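Local atomic coordinates of glucanase (Klebsiella pneumoniae, PDB entry 5GY3), a protein that probably hydrolyses internal beta-1,4-glucosidic linkages in cellulose, lichenin and cereal beta-glucans as a family 8 endoglucanase. Residues F34-A39 / K50-T55; L38-N43 / L97-Q102; L91-L96 / D113-S118; G24-T29 / Y68-P73. One frame throughout, in Å; residues are numbered along the deposited sequence.

Contact 1 (F34-A39 / K50-T55); sequences FAMLLA and KLWQWT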
loop_
_atom_site.group_PDB
_atom_site.type_symbol
_atom_site.label_atom_id
_atom_site.label_comp_id
_atom_site.label_asym_id
_atom_site.label_seq_id
_atom_site.Cartn_x
_atom_site.Cartn_y
_atom_site.Cartn_z
ATOM N N PHE A 34 7.601 -1.449 1.867
ATOM C CA PHE A 34 7.712 -2.346 0.718
ATOM C C PHE A 34 9.036 -3.092 0.744
ATOM O O PHE A 34 9.082 -4.314 0.577
ATOM C CB PHE A 34 7.626 -1.571 -0.602
ATOM C CG PHE A 34 6.238 -1.215 -1.037
ATOM C CD1 PHE A 34 5.126 -1.748 -0.421
ATOM C CD2 PHE A 34 6.059 -0.341 -2.098
ATOM C CE1 PHE A 34 3.843 -1.411 -0.855
ATOM C CE2 PHE A 34 4.780 0.003 -2.535
ATOM C CZ PHE A 34 3.675 -0.532 -1.904
ATOM N N ALA A 35 10.131 -2.353 0.910
ATOM C CA ALA A 35 11.444 -2.983 0.856
ATOM C C ALA A 35 11.648 -3.932 2.029
ATOM O O ALA A 35 12.266 -4.992 1.873
ATOM C CB ALA A 35 12.533 -1.919 0.838
ATOM N N MET A 36 11.156 -3.564 3.213
ATOM C CA MET A 36 11.256 -4.483 4.347
ATOM C C MET A 36 10.502 -5.782 4.079
ATOM O O MET A 36 10.989 -6.867 4.415
ATOM C CB MET A 36 10.742 -3.816 5.621
ATOM C CG MET A 36 11.687 -2.773 6.188
ATOM S SD MET A 36 10.969 -1.736 7.475
ATOM C CE MET A 36 10.647 -2.926 8.786
ATOM N N LEU A 37 9.309 -5.693 3.481
ATOM C CA LEU A 37 8.581 -6.899 3.084
ATOM C C LEU A 37 9.400 -7.741 2.117
ATOM O O LEU A 37 9.494 -8.967 2.261
ATOM C CB LEU A 37 7.242 -6.527 2.435
ATOM C CG LEU A 37 6.095 -6.088 3.336
ATOM C CD1 LEU A 37 4.952 -5.501 2.485
ATOM C CD2 LEU A 37 5.594 -7.270 4.156
ATOM N N LEU A 38 9.977 -7.097 1.102
ATOM C CA LEU A 38 10.750 -7.834 0.110
ATOM C C LEU A 38 12.048 -8.383 0.698
ATOM O O LEU A 38 12.520 -9.442 0.266
ATOM C CB LEU A 38 11.025 -6.940 -1.104
ATOM C CG LEU A 38 9.789 -6.489 -1.907
ATOM C CD1 LEU A 38 10.186 -5.526 -3.009
ATOM C CD2 LEU A 38 9.036 -7.672 -2.496
ATOM N N ALA A 39 12.631 -7.696 1.682
ATOM C CA ALA A 39 13.823 -8.239 2.332
ATOM C C ALA A 39 13.502 -9.535 3.071
ATOM O O ALA A 39 14.276 -10.495 3.009
ATOM C CB ALA A 39 14.431 -7.206 3.279
ATOM N N LYS A 50 19.035 -3.104 8.131
ATOM C CA LYS A 50 19.442 -1.772 7.679
ATOM C C LYS A 50 18.224 -0.907 7.376
ATOM O O LYS A 50 18.155 0.260 7.783
ATOM C CB LYS A 50 20.325 -1.870 6.430
ATOM C CG LYS A 50 21.807 -2.192 6.653
ATOM C CD LYS A 50 22.509 -2.560 5.314
ATOM C CE LYS A 50 22.536 -4.084 5.090
ATOM N NZ LYS A 50 22.508 -4.577 3.658
ATOM N N LEU A 51 17.260 -1.466 6.636
ATOM C CA LEU A 51 16.054 -0.724 6.280
ATOM C C LEU A 51 15.287 -0.312 7.524
ATOM O O LEU A 51 14.849 0.839 7.653
ATOM C CB LEU A 51 15.164 -1.574 5.375
ATOM C CG LEU A 51 15.700 -1.945 3.999
ATOM C CD1 LEU A 51 14.927 -3.126 3.407
ATOM C CD2 LEU A 51 15.619 -0.734 3.082
ATOM N N TRP A 52 15.123 -1.251 8.457
ATOM C CA TRP A 52 14.353 -0.984 9.668
ATOM C C TRP A 52 15.091 -0.021 10.591
ATOM O O TRP A 52 14.483 0.900 11.154
ATOM C CB TRP A 52 14.036 -2.309 10.374
ATOM C CG TRP A 52 13.445 -2.168 11.747
ATOM C CD1 TRP A 52 13.842 -2.826 12.884
ATOM C CD2 TRP A 52 12.348 -1.326 12.135
ATOM N NE1 TRP A 52 13.064 -2.437 13.952
ATOM C CE2 TRP A 52 12.143 -1.515 13.519
ATOM C CE3 TRP A 52 11.527 -0.420 11.450
ATOM C CZ2 TRP A 52 11.148 -0.838 14.227
ATOM C CZ3 TRP A 52 10.542 0.253 12.153
ATOM C CH2 TRP A 52 10.363 0.045 13.528
ATOM N N GLN A 53 16.404 -0.204 10.741
ATOM C CA GLN A 53 17.188 0.696 11.583
ATOM C C GLN A 53 17.099 2.138 11.092
ATOM O O GLN A 53 16.951 3.062 11.895
ATOM C CB GLN A 53 18.645 0.231 11.628
ATOM C CG GLN A 53 19.637 1.244 12.203
ATOM C CD GLN A 53 21.088 0.769 12.074
ATOM O OE1 GLN A 53 21.420 -0.012 11.174
ATOM N NE2 GLN A 53 21.953 1.236 12.973
ATOM N N TRP A 54 17.185 2.355 9.779
ATOM C CA TRP A 54 17.074 3.725 9.291
ATOM C C TRP A 54 15.663 4.263 9.510
ATOM O O TRP A 54 15.487 5.398 9.970
ATOM C CB TRP A 54 17.459 3.820 7.814
ATOM C CG TRP A 54 17.350 5.237 7.340
ATOM C CD1 TRP A 54 18.319 6.205 7.401
ATOM C CD2 TRP A 54 16.187 5.870 6.786
ATOM N NE1 TRP A 54 17.831 7.394 6.901
ATOM C CE2 TRP A 54 16.526 7.216 6.523
ATOM C CE3 TRP A 54 14.895 5.427 6.481
ATOM C CZ2 TRP A 54 15.617 8.121 5.965
ATOM C CZ3 TRP A 54 13.998 6.323 5.924
ATOM C CH2 TRP A 54 14.363 7.655 5.672
ATOM N N THR A 55 14.652 3.448 9.210
ATOM C CA THR A 55 13.266 3.876 9.378
ATOM C C THR A 55 12.985 4.273 10.818
ATOM O O THR A 55 12.421 5.341 11.089
ATOM C CB THR A 55 12.331 2.747 8.955
ATOM O OG1 THR A 55 12.655 2.348 7.622
ATOM C CG2 THR A 55 10.865 3.188 9.038
#
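Met36 CG packs against Leu51 CB at 3.8 Å, the two side chains running past one another in opposite senses. They meet where two consecutive helices pack nearly antiparallel. The axes of the short segments 34-39 and 50-55 approach to 9.7 Å at 153°. The thioether of Met36 bends at its last torsion (chi3 65°), which turns CE onto Trp52. Met36 CE lies 3.8 Å from Trp52 CE3 and equally close to Trp52 CB. This is a Met-aromatic contact in which the sulfur stands oblique to the ring. Met36 SD is 5.5 Å from the centroid of the six-membered ring of Trp52 and 67° off the ring normal. The end of Leu51 turns to two alanines. Leu51 CD1 touches Ala35 CB at 3.7 Å and also lies near Ala39 CB, one turn further on. The small alanines let the leucine reach the opposing backbone, where Leu51 CD1 is 3.6 Å from Ala35 O. Thr55 OG1 donates to Leu51 O within its own helix and also bonds to Gln32 NE2 of helix 29-41. The contact joins helices 29-41 and 45-59 of the (alpha/alpha)6 barrel. Helix 86-103 packs against this pair, with Ala95 on Met36 and Ile92 on Trp52.

Contact 2 (L38-N43 / L97-Q102); sequences LAVANN and LRAQKQ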
loop_
_atom_site.group_PDB
_atom_site.type_symbol
_atom_site.label_atom_id
_atom_site.label_comp_id
_atom_site.label_asym_id
_atom_site.label_seq_id
_atom_site.Cartn_x
_atom_site.Cartn_y
_atom_site.Cartn_z
ATOM N N LEU A 38 9.977 -7.097 1.102
ATOM C CA LEU A 38 10.750 -7.834 0.110
ATOM C C LEU A 38 12.048 -8.383 0.698
ATOM O O LEU A 38 12.520 -9.442 0.266
ATOM C CB LEU A 38 11.025 -6.940 -1.104
ATOM C CG LEU A 38 9.789 -6.489 -1.907
ATOM C CD1 LEU A 38 10.186 -5.526 -3.009
ATOM C CD2 LEU A 38 9.036 -7.672 -2.496
ATOM N N ALA A 39 12.631 -7.696 1.682
ATOM C CA ALA A 39 13.823 -8.239 2.332
ATOM C C ALA A 39 13.502 -9.535 3.071
ATOM O O ALA A 39 14.276 -10.495 3.009
ATOM C CB ALA A 39 14.431 -7.206 3.279
ATOM N N VAL A 40 12.354 -9.595 3.753
ATOM C CA VAL A 40 11.942 -10.848 4.393
ATOM C C VAL A 40 11.740 -11.932 3.343
ATOM O O VAL A 40 12.213 -13.069 3.491
ATOM C CB VAL A 40 10.657 -10.647 5.215
ATOM C CG1 VAL A 40 10.223 -11.979 5.827
ATOM C CG2 VAL A 40 10.850 -9.586 6.278
ATOM N N ALA A 41 11.031 -11.588 2.263
ATOM C CA ALA A 41 10.718 -12.559 1.219
ATOM C C ALA A 41 11.973 -13.126 0.569
ATOM O O ALA A 41 11.980 -14.279 0.122
ATOM C CB ALA A 41 9.825 -11.911 0.168
ATOM N N ASN A 42 13.036 -12.340 0.497
ATOM C CA ASN A 42 14.279 -12.801 -0.101
ATOM C C ASN A 42 15.251 -13.332 0.941
ATOM O O ASN A 42 16.390 -13.655 0.604
ATOM C CB ASN A 42 14.908 -11.681 -0.925
ATOM C CG ASN A 42 14.183 -11.470 -2.240
ATOM O OD1 ASN A 42 14.452 -12.155 -3.223
ATOM N ND2 ASN A 42 13.231 -10.545 -2.254
ATOM N N ASN A 43 14.805 -13.455 2.192
ATOM C CA ASN A 43 15.613 -13.984 3.288
ATOM C C ASN A 43 16.919 -13.200 3.429
ATOM O O ASN A 43 18.017 -13.760 3.485
ATOM C CB ASN A 43 15.860 -15.483 3.093
ATOM C CG ASN A 43 16.352 -16.166 4.359
ATOM O OD1 ASN A 43 16.454 -15.546 5.416
ATOM N ND2 ASN A 43 16.659 -17.456 4.252
ATOM N N LEU A 97 6.225 -8.187 11.542
ATOM C CA LEU A 97 5.569 -9.437 11.910
ATOM C C LEU A 97 6.119 -10.601 11.089
ATOM O O LEU A 97 6.435 -11.674 11.627
ATOM C CB LEU A 97 4.062 -9.282 11.720
ATOM C CG LEU A 97 3.141 -10.104 12.598
ATOM C CD1 LEU A 97 3.535 -9.855 14.054
ATOM C CD2 LEU A 97 1.709 -9.659 12.339
ATOM N N ARG A 98 6.272 -10.398 9.780
ATOM C CA ARG A 98 6.785 -11.463 8.928
ATOM C C ARG A 98 8.254 -11.753 9.215
ATOM O O ARG A 98 8.696 -12.904 9.089
ATOM C CB ARG A 98 6.551 -11.094 7.462
ATOM C CG ARG A 98 5.060 -11.189 7.090
ATOM C CD ARG A 98 4.663 -10.320 5.891
ATOM N NE ARG A 98 5.087 -10.853 4.598
ATOM C CZ ARG A 98 4.330 -11.601 3.793
ATOM N NH1 ARG A 98 3.097 -11.938 4.138
ATOM N NH2 ARG A 98 4.804 -12.008 2.621
ATOM N N ALA A 99 9.011 -10.743 9.635
ATOM C CA ALA A 99 10.408 -10.959 9.997
ATOM C C ALA A 99 10.536 -11.861 11.219
ATOM O O ALA A 99 11.457 -12.682 11.300
ATOM C CB ALA A 99 11.090 -9.616 10.254
ATOM N N GLN A 100 9.634 -11.710 12.195
ATOM C CA GLN A 100 9.670 -12.596 13.356
ATOM C C GLN A 100 9.530 -14.048 12.932
ATOM O O GLN A 100 10.236 -14.926 13.441
ATOM C CB GLN A 100 8.558 -12.241 14.345
ATOM C CG GLN A 100 8.520 -13.175 15.565
ATOM C CD GLN A 100 7.705 -14.429 15.323
ATOM O OE1 GLN A 100 6.635 -14.373 14.721
ATOM N NE2 GLN A 100 8.219 -15.571 15.775
ATOM N N LYS A 101 8.595 -14.323 12.026
ATOM C CA LYS A 101 8.382 -15.697 11.592
ATOM C C LYS A 101 9.574 -16.207 10.801
ATOM O O LYS A 101 10.020 -17.341 11.000
ATOM C CB LYS A 101 7.109 -15.794 10.758
ATOM C CG LYS A 101 5.845 -15.567 11.558
ATOM C CD LYS A 101 4.638 -15.412 10.648
ATOM C CE LYS A 101 3.364 -15.760 11.397
ATOM N NZ LYS A 101 3.428 -15.282 12.803
ATOM N N GLN A 102 10.108 -15.371 9.912
ATOM C CA GLN A 102 11.196 -15.798 9.043
ATOM C C GLN A 102 12.446 -16.140 9.844
ATOM O O GLN A 102 13.073 -17.181 9.622
ATOM C CB GLN A 102 11.492 -14.704 8.021
ATOM C CG GLN A 102 12.673 -15.003 7.127
ATOM C CD GLN A 102 12.386 -16.114 6.139
ATOM O OE1 GLN A 102 11.254 -16.278 5.680
ATOM N NE2 GLN A 102 13.405 -16.896 5.821
HETATM O O HOH W 1 11.720 -15.966 2.720
#
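Asn43, with positive phi, ends helix 29-41 in a Schellman motif and sets its side chain against Gln102 of helix 86-103. It is the C-prime residue. Asn43 N bonds to Val40 O at 2.9 Å, and the N-H of Asp44 reaches Ala39 O. The two helices belong to the (alpha/alpha)6 barrel of family 8 glycosidases. The side chains of Asn43 and Gln102 cross at about a right angle, and their amide planes are 57° apart. Asn43 OD1 and Gln102 NE2 are 3.4 Å apart, but OD1 has its clear partner in Trp103 NE1. Deeper in, Val40 carries the apolar part of the contact. Val40 CG1 stands anti to the backbone N (chi1 178°) and rests 3.7 Å from Gln102 CB, and about as close to Arg98 O. Val40 CG2, the other branch, meets Ala99 CB at 4.0 Å. Phe48 of helix 45-59 packs on both Val40 and Ala99. Arg98 adds its CB near Val40 CG1, while its guanidinium forms a salt bridge with Asp308. A water lies 3.0 Å from both Val40 O and Gln102 OE1. It can donate to each, though other acceptors compete for its protons. At the helix end a side-chain hydrogen bond is added to the backbone ones. Asn42 ND2 reaches one turn back to Leu38 O at 2.8 Å with an N-H...O angle of 165°, while Asn42 N reaches the same oxygen from the opposite face of its carbonyl plane.

Contact 3 (L91-L96 / D113-S118); sequences LIAWAL and DAITAS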
loop_
_atom_site.group_PDB
_atom_site.type_symbol
_atom_site.label_atom_id
_atom_site.label_comp_id
_atom_site.label_asym_id
_atom_site.label_seq_id
_atom_site.Cartn_x
_atom_site.Cartn_y
_atom_site.Cartn_z
ATOM N N LEU A 91 2.590 -1.211 6.418
ATOM C CA LEU A 91 3.535 -2.065 5.704
ATOM C C LEU A 91 4.747 -2.375 6.566
ATOM O O LEU A 91 5.239 -3.515 6.578
ATOM C CB LEU A 91 3.974 -1.379 4.413
ATOM C CG LEU A 91 2.870 -1.232 3.365
ATOM C CD1 LEU A 91 3.278 -0.203 2.321
ATOM C CD2 LEU A 91 2.584 -2.579 2.726
ATOM N N ILE A 92 5.238 -1.365 7.289
ATOM C CA ILE A 92 6.363 -1.548 8.205
ATOM C C ILE A 92 6.001 -2.546 9.299
ATOM O O ILE A 92 6.765 -3.473 9.591
ATOM C CB ILE A 92 6.797 -0.191 8.794
ATOM C CG1 ILE A 92 7.432 0.693 7.705
ATOM C CG2 ILE A 92 7.751 -0.400 9.975
ATOM C CD1 ILE A 92 7.495 2.216 8.051
ATOM N N ALA A 93 4.832 -2.367 9.927
ATOM C CA ALA A 93 4.438 -3.277 11.000
ATOM C C ALA A 93 4.233 -4.689 10.472
ATOM O O ALA A 93 4.516 -5.672 11.167
ATOM C CB ALA A 93 3.163 -2.777 11.686
ATOM N N TRP A 94 3.697 -4.802 9.259
ATOM C CA TRP A 94 3.473 -6.107 8.645
ATOM C C TRP A 94 4.797 -6.789 8.329
ATOM O O TRP A 94 4.972 -7.983 8.607
ATOM C CB TRP A 94 2.638 -5.918 7.374
ATOM C CG TRP A 94 2.163 -7.168 6.729
ATOM C CD1 TRP A 94 1.981 -8.397 7.313
ATOM C CD2 TRP A 94 1.781 -7.311 5.364
ATOM N NE1 TRP A 94 1.507 -9.294 6.384
ATOM C CE2 TRP A 94 1.372 -8.648 5.180
ATOM C CE3 TRP A 94 1.737 -6.432 4.273
ATOM C CZ2 TRP A 94 0.946 -9.133 3.946
ATOM C CZ3 TRP A 94 1.292 -6.915 3.049
ATOM C CH2 TRP A 94 0.895 -8.249 2.901
ATOM N N ALA A 95 5.748 -6.038 7.767
ATOM C CA ALA A 95 7.066 -6.600 7.492
ATOM C C ALA A 95 7.736 -7.104 8.770
ATOM O O ALA A 95 8.377 -8.167 8.765
ATOM C CB ALA A 95 7.936 -5.555 6.795
ATOM N N LEU A 96 7.599 -6.356 9.870
ATOM C CA LEU A 96 8.179 -6.777 11.148
ATOM C C LEU A 96 7.550 -8.068 11.648
ATOM O O LEU A 96 8.253 -8.959 12.140
ATOM C CB LEU A 96 8.015 -5.669 12.190
ATOM C CG LEU A 96 9.004 -4.518 11.982
ATOM C CD1 LEU A 96 8.542 -3.227 12.665
ATOM C CD2 LEU A 96 10.403 -4.938 12.471
ATOM N N ASP A 113 3.921 -5.055 17.296
ATOM C CA ASP A 113 2.779 -4.884 18.193
ATOM C C ASP A 113 2.591 -3.425 18.604
ATOM O O ASP A 113 1.455 -2.966 18.769
ATOM C CB ASP A 113 2.954 -5.739 19.448
ATOM C CG ASP A 113 2.922 -7.227 19.170
ATOM O OD1 ASP A 113 2.351 -7.627 18.143
ATOM O OD2 ASP A 113 3.461 -7.995 20.007
ATOM N N ALA A 114 3.690 -2.699 18.833
ATOM C CA ALA A 114 3.575 -1.298 19.219
ATOM C C ALA A 114 2.957 -0.473 18.101
ATOM O O ALA A 114 2.103 0.391 18.354
ATOM C CB ALA A 114 4.949 -0.744 19.613
ATOM N N ILE A 115 3.371 -0.733 16.858
ATOM C CA ILE A 115 2.870 0.013 15.707
ATOM C C ILE A 115 1.408 -0.318 15.444
ATOM O O ILE A 115 0.603 0.585 15.184
ATOM C CB ILE A 115 3.743 -0.267 14.468
ATOM C CG1 ILE A 115 5.198 0.136 14.758
ATOM C CG2 ILE A 115 3.179 0.455 13.223
ATOM C CD1 ILE A 115 6.217 -0.469 13.797
ATOM N N THR A 116 1.031 -1.606 15.509
ATOM C CA THR A 116 -0.371 -1.935 15.261
ATOM C C THR A 116 -1.272 -1.367 16.353
ATOM O O THR A 116 -2.381 -0.910 16.063
ATOM C CB THR A 116 -0.588 -3.446 15.109
ATOM O OG1 THR A 116 -0.151 -4.149 16.279
ATOM C CG2 THR A 116 0.165 -3.967 13.900
ATOM N N ALA A 117 -0.815 -1.366 17.608
ATOM C CA ALA A 117 -1.600 -0.711 18.655
ATOM C C ALA A 117 -1.721 0.785 18.389
ATOM O O ALA A 117 -2.795 1.375 18.592
ATOM C CB ALA A 117 -0.983 -0.967 20.028
ATOM N N SER A 118 -0.639 1.408 17.911
ATOM C CA SER A 118 -0.687 2.824 17.546
ATOM C C SER A 118 -1.635 3.073 16.379
ATOM O O SER A 118 -2.343 4.087 16.348
ATOM C CB SER A 118 0.715 3.331 17.193
ATOM O OG SER A 118 1.510 3.501 18.350
#
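Methyl groups make the contact between Ala93 and Ile115, and no flat group of either segment stands between them. The one ring in the two segments, that of Trp94, belongs to the far side of its helix. There it meets the ring of Trp227 with the planes at about 55° and packs on Pro156, Ala157 and Ala160. The interface itself is built round Ile115, whose two branches do different work. Ile115 CG2 stands anti to the backbone N and lies 3.6 Å from Ala93 CB. CD1, at the end of the other branch, touches two residues one turn apart. Ile115 CD1 is 3.8 Å from Leu96 CD1 and 4.1 Å from Ile92 CG2. Both of these side chains cross that of Ile115 at about a right angle. Thr116 comes in beside it through its methyl. Thr116 CG2 is anti to the carbonyl carbon and 3.9 Å from Ala93 CB. The alanine has only this CB to offer, and the backbones approach closely, with Ala93 CA 6.0 Å from Ile115 CA. The short axes are 9.0 Å apart and run at 146°, so helices 86-103 and 106-123 form a nearly antiparallel pair of the (alpha/alpha)6 barrel. Phe48 of helix 45-59 touches Leu96. The side chain of Ile92 is about 9 Å from that of Asp87, the predicted nucleophile. Asp113 forms a salt bridge with Arg164. Ser112 OG, also on helix 106-123, bonds to Ala93 O. Within the two segments the contact is thus held by shape and burial of apolar groups, with that one hydrogen bond beside it joining the same helices.

Contact 4 (G24-T29 / Y68-P73); sequences GNVSHT and YWRYNP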
loop_
_atom_site.group_PDB
_atom_site.type_symbol
_atom_site.label_atom_id
_atom_site.label_comp_id
_atom_site.label_asym_id
_atom_site.label_seq_id
_atom_site.Cartn_x
_atom_site.Cartn_y
_atom_site.Cartn_z
ATOM N N GLY A 24 12.540 12.803 -7.167
ATOM C CA GLY A 24 13.484 13.632 -6.445
ATOM C C GLY A 24 14.312 12.897 -5.420
ATOM O O GLY A 24 14.832 13.524 -4.493
ATOM N N ASN A 25 14.431 11.573 -5.557
ATOM C CA ASN A 25 15.274 10.745 -4.696
ATOM C C ASN A 25 14.807 10.734 -3.244
ATOM O O ASN A 25 15.606 10.498 -2.333
ATOM C CB ASN A 25 16.745 11.174 -4.764
ATOM C CG ASN A 25 17.378 10.866 -6.103
ATOM O OD1 ASN A 25 17.026 9.884 -6.760
ATOM N ND2 ASN A 25 18.313 11.714 -6.522
ATOM N N VAL A 26 13.519 10.976 -2.998
ATOM C CA VAL A 26 13.028 11.019 -1.623
ATOM C C VAL A 26 12.828 9.601 -1.119
ATOM O O VAL A 26 12.857 8.639 -1.897
ATOM C CB VAL A 26 11.718 11.821 -1.490
ATOM C CG1 VAL A 26 11.934 13.281 -1.866
ATOM C CG2 VAL A 26 10.610 11.186 -2.325
ATOM N N SER A 27 12.632 9.471 0.186
ATOM C CA SER A 27 12.277 8.214 0.820
ATOM C C SER A 27 10.951 8.391 1.546
ATOM O O SER A 27 10.593 9.497 1.952
ATOM C CB SER A 27 13.351 7.760 1.809
ATOM O OG SER A 27 14.555 7.445 1.139
ATOM N N HIS A 28 10.219 7.294 1.714
ATOM C CA HIS A 28 8.945 7.387 2.405
ATOM C C HIS A 28 8.632 6.052 3.062
ATOM O O HIS A 28 9.295 5.042 2.816
ATOM C CB HIS A 28 7.823 7.823 1.460
ATOM C CG HIS A 28 7.923 7.243 0.086
ATOM N ND1 HIS A 28 7.800 5.893 -0.166
ATOM C CD2 HIS A 28 8.139 7.833 -1.116
ATOM C CE1 HIS A 28 7.929 5.676 -1.465
ATOM N NE2 HIS A 28 8.137 6.837 -2.064
ATOM N N THR A 29 7.613 6.061 3.921
ATOM C CA THR A 29 7.327 4.852 4.688
ATOM C C THR A 29 6.742 3.752 3.814
ATOM O O THR A 29 6.956 2.568 4.098
ATOM C CB THR A 29 6.419 5.177 5.873
ATOM O OG1 THR A 29 5.295 5.955 5.442
ATOM C CG2 THR A 29 7.196 5.977 6.892
ATOM N N TYR A 68 6.834 9.620 10.605
ATOM C CA TYR A 68 6.804 10.668 9.587
ATOM C C TYR A 68 6.928 10.032 8.208
ATOM O O TYR A 68 7.788 9.175 7.987
ATOM C CB TYR A 68 7.947 11.660 9.819
ATOM C CG TYR A 68 7.998 12.206 11.227
ATOM C CD1 TYR A 68 6.877 12.780 11.811
ATOM C CD2 TYR A 68 9.167 12.145 11.974
ATOM C CE1 TYR A 68 6.919 13.287 13.096
ATOM C CE2 TYR A 68 9.217 12.644 13.266
ATOM C CZ TYR A 68 8.091 13.214 13.820
ATOM O OH TYR A 68 8.134 13.713 15.106
ATOM N N TRP A 69 6.060 10.435 7.277
ATOM C CA TRP A 69 5.892 9.613 6.084
ATOM C C TRP A 69 6.944 9.859 5.012
ATOM O O TRP A 69 7.175 8.967 4.200
ATOM C CB TRP A 69 4.501 9.808 5.471
ATOM C CG TRP A 69 4.340 11.081 4.675
ATOM C CD1 TRP A 69 4.147 12.337 5.169
ATOM C CD2 TRP A 69 4.339 11.206 3.241
ATOM N NE1 TRP A 69 4.026 13.243 4.132
ATOM C CE2 TRP A 69 4.144 12.572 2.941
ATOM C CE3 TRP A 69 4.486 10.295 2.184
ATOM C CZ2 TRP A 69 4.095 13.049 1.629
ATOM C CZ3 TRP A 69 4.438 10.771 0.881
ATOM C CH2 TRP A 69 4.239 12.134 0.617
ATOM N N ARG A 70 7.590 11.024 4.984
ATOM C CA ARG A 70 8.437 11.398 3.861
ATOM C C ARG A 70 9.765 11.971 4.341
ATOM O O ARG A 70 9.814 12.722 5.321
ATOM C CB ARG A 70 7.718 12.419 2.975
ATOM C CG ARG A 70 8.411 12.744 1.658
ATOM C CD ARG A 70 7.467 13.605 0.814
ATOM N NE ARG A 70 8.087 14.156 -0.388
ATOM C CZ ARG A 70 8.806 15.275 -0.400
ATOM N NH1 ARG A 70 9.016 15.940 0.730
ATOM N NH2 ARG A 70 9.326 15.722 -1.538
ATOM N N TYR A 71 10.837 11.628 3.626
ATOM C CA TYR A 71 12.184 12.099 3.926
ATOM C C TYR A 71 12.786 12.678 2.654
ATOM O O TYR A 71 12.984 11.949 1.675
ATOM C CB TYR A 71 13.050 10.951 4.465
ATOM C CG TYR A 71 14.467 11.355 4.834
ATOM C CD1 TYR A 71 14.760 11.854 6.092
ATOM C CD2 TYR A 71 15.506 11.220 3.921
ATOM C CE1 TYR A 71 16.048 12.209 6.438
ATOM C CE2 TYR A 71 16.806 11.574 4.261
ATOM C CZ TYR A 71 17.065 12.068 5.520
ATOM O OH TYR A 71 18.351 12.424 5.863
ATOM N N ASN A 72 13.045 13.989 2.653
ATOM C CA ASN A 72 13.627 14.659 1.491
ATOM C C ASN A 72 15.067 15.053 1.805
ATOM O O ASN A 72 15.299 16.032 2.533
ATOM C CB ASN A 72 12.801 15.890 1.099
ATOM C CG ASN A 72 13.310 16.561 -0.173
ATOM O OD1 ASN A 72 14.309 16.139 -0.757
ATOM N ND2 ASN A 72 12.610 17.599 -0.615
ATOM N N PRO A 73 16.067 14.340 1.272
ATOM C CA PRO A 73 17.456 14.573 1.709
ATOM C C PRO A 73 18.036 15.908 1.263
ATOM O O PRO A 73 19.037 16.347 1.840
ATOM C CB PRO A 73 18.219 13.398 1.082
ATOM C CG PRO A 73 17.418 13.038 -0.125
ATOM C CD PRO A 73 15.977 13.277 0.249
HETATM O O HOH W 2 14.114 16.054 -3.265
#
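This is a short antiparallel strand pairing, Ser27-His28 with Arg70-Tyr71, joining the strand before helix 29-41 to the strand after helix 45-59. Ser27 and Tyr71 are a hydrogen-bonded pair. Ser27 N donates to Tyr71 O at 2.9 Å and nearly straight (173°), and Tyr71 N returns a bond to Ser27 O at 2.7 Å. Thr29 N, at the start of the helix, adds a more bent bond to Trp69 O of 3.0 Å. His28 and Arg70 form the non-hydrogen-bonded pair. Val26 CG1 lies over one face of the Arg70 guanidinium, 3.6 Å from NH2. Arg70 CB in turn sits over the centre of the Trp69 ring, 3.5 Å above its plane. At the Thr29 end, Thr29 CG2 touches Tyr68 O at 3.4 Å. The Tyr71 ring meets Trp54 edge-to-face. His28 is the N-cap of helix 29-41: its ND1 accepts from Gly31 N, while NE2 bonds to Asp20. The Thr29 side chain is about 6 Å from that of Asp87, the predicted nucleophile. Backbone bonds thus fix the strand register, and the histidine ties the strand to the helix start.

In the fold
Contacts 1 and 3 are buried and almost wholly apolar; contacts 2 and 4 are partly buried and more polar. Contacts 1 and 2 both use helix 29-41 and share Leu38 and Ala39. Contacts 2 and 3 both use helix 86-103. The three form one continuous block of barrel helices, joined mainly by side chains. Contact 4 is built on backbone bonds instead. Its strands lead into helix 29-41 and follow helix 45-59, so contact 1 is nested in the loop that it closes. Ile92 of contact 3 packs on Thr29 of contact 4. Contacts 2 and 4 do not touch; their nearest atoms are about 11 Å apart.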